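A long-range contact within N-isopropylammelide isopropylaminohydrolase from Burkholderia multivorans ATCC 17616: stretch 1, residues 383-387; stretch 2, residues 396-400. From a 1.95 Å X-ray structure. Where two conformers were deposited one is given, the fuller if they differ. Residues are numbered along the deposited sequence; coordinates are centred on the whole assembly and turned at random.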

# COMPACT_ATOMS: atom_id res chain seq x y z
N PRO A 383 15.93 9.53 6.97
CA PRO A 383 15.93 10.58 7.99
C PRO A 383 14.55 10.77 8.60
O PRO A 383 13.53 10.53 7.95
CB PRO A 383 16.38 11.83 7.22
CG PRO A 383 16.00 11.57 5.82
CD PRO A 383 16.15 10.07 5.62
N VAL A 384 14.53 11.20 9.86
CA VAL A 384 13.26 11.44 10.54
C VAL A 384 12.42 12.41 9.72
O VAL A 384 12.96 13.30 9.05
CB VAL A 384 13.51 11.99 11.96
CG1 VAL A 384 14.16 13.37 11.90
CG2 VAL A 384 12.22 12.05 12.76
N ARG A 385 11.11 12.20 9.71
CA ARG A 385 10.24 13.18 9.05
C ARG A 385 10.21 14.44 9.90
O ARG A 385 9.58 14.46 10.97
CB ARG A 385 8.83 12.63 8.84
CG ARG A 385 8.73 11.25 8.23
CD ARG A 385 9.59 11.06 6.99
NE ARG A 385 10.77 10.24 7.25
CZ ARG A 385 10.80 8.91 7.16
NH1 ARG A 385 9.70 8.24 6.82
NH2 ARG A 385 11.92 8.25 7.41
N ARG A 386 10.90 15.48 9.46
CA ARG A 386 10.91 16.72 10.23
C ARG A 386 9.52 17.32 10.34
O ARG A 386 9.14 17.85 11.39
CB ARG A 386 11.87 17.72 9.60
CG ARG A 386 11.98 18.98 10.44
CD ARG A 386 12.44 20.14 9.62
NE ARG A 386 13.81 19.97 9.18
CZ ARG A 386 14.37 20.70 8.23
NH1 ARG A 386 13.65 21.65 7.62
NH2 ARG A 386 15.63 20.49 7.88
N LEU A 387 8.74 17.24 9.27
CA LEU A 387 7.40 17.80 9.20
C LEU A 387 6.53 16.88 8.37
O LEU A 387 6.96 16.40 7.32
CB LEU A 387 7.40 19.20 8.56
CG LEU A 387 6.02 19.88 8.45
CD1 LEU A 387 5.50 20.23 9.84
CD2 LEU A 387 6.11 21.13 7.59
N ALA A 396 2.45 16.14 12.20
CA ALA A 396 3.57 15.51 12.88
C ALA A 396 4.81 16.37 12.73
O ALA A 396 5.00 17.05 11.72
CB ALA A 396 3.83 14.10 12.33
N ARG A 397 5.66 16.33 13.75
CA ARG A 397 6.97 16.96 13.68
C ARG A 397 7.98 16.02 14.31
O ARG A 397 7.70 15.39 15.33
CB ARG A 397 7.02 18.32 14.41
CG ARG A 397 6.15 19.42 13.82
CD ARG A 397 6.32 20.70 14.63
NE ARG A 397 5.48 21.79 14.16
CZ ARG A 397 5.79 22.59 13.14
NH1 ARG A 397 6.93 22.41 12.48
NH2 ARG A 397 4.97 23.56 12.78
N ASN A 398 9.16 15.94 13.68
CA ASN A 398 10.27 15.12 14.15
C ASN A 398 9.80 13.71 14.51
O ASN A 398 10.15 13.13 15.54
CB ASN A 398 11.00 15.82 15.30
CG ASN A 398 11.69 17.08 14.82
OD1 ASN A 398 12.27 17.11 13.73
ND2 ASN A 398 11.61 18.14 15.61
N GLY A 399 9.00 13.15 13.62
CA GLY A 399 8.60 11.76 13.71
C GLY A 399 7.52 11.44 14.71
O GLY A 399 7.29 10.26 14.98
N ALA A 400 6.84 12.44 15.26
CA ALA A 400 5.83 12.21 16.28
C ALA A 400 4.63 13.10 16.00
O ALA A 400 4.78 14.26 15.61
CB ALA A 400 6.38 12.49 17.69
O HOH W 1 6.99 13.71 11.88
O HOH W 2 9.06 20.40 12.38

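Backbone hydrogen bonds hold the two stretches together. The N of Asn 398 donates to the O of Arg 386 at 3.0 Å, at an N-H...O angle of 164°. The N of Gly 399 donates to the O of Arg 385, also at 3.0 Å, but the angle of 133° makes this bond weak. The N of Asn 398 also lies 3.1 Å from the O of Arg 385; the angle is too poor for a hydrogen bond.

Leu 387 and Arg 397 form an antiparallel, non-hydrogen-bonded bridge pair, with their CA atoms 4.6 Å apart. Two CA-H...O contacts flank this pairing. The CA of Arg 397 is 3.3 Å from the O of Arg 386, and the CA of Leu 387 is 3.6 Å from the O of Ala 396.

Residues 397 to 400 make a type I' turn, closed by backbone hydrogen bonds in both directions between Arg 397 and Ala 400. Asn 398 and Gly 399 have the positive phi values this turn requires.

Water 1 donates to the O of Arg 385 and accepts from the N of Gly 399, so it bridges the same two groups as the weak bond. Water 2 donates to the O of Arg 386 and accepts from NH1 of Arg 397.

Side-chain packing is mostly van der Waals. CD1 of Leu 387 lies over one face of the Arg 397 guanidinium, 3.7 Å from its NH1. Both side chains are on the same face of the sheet. Val 384 points toward the turn, and its CG2 is 3.4 Å from the C of Asn 398. A CB on Gly 399 would clash with that methyl.

Within the first stretch, NE and NH2 of Arg 385 both donate to the O of Pro 383, at 2.9 and 2.8 Å.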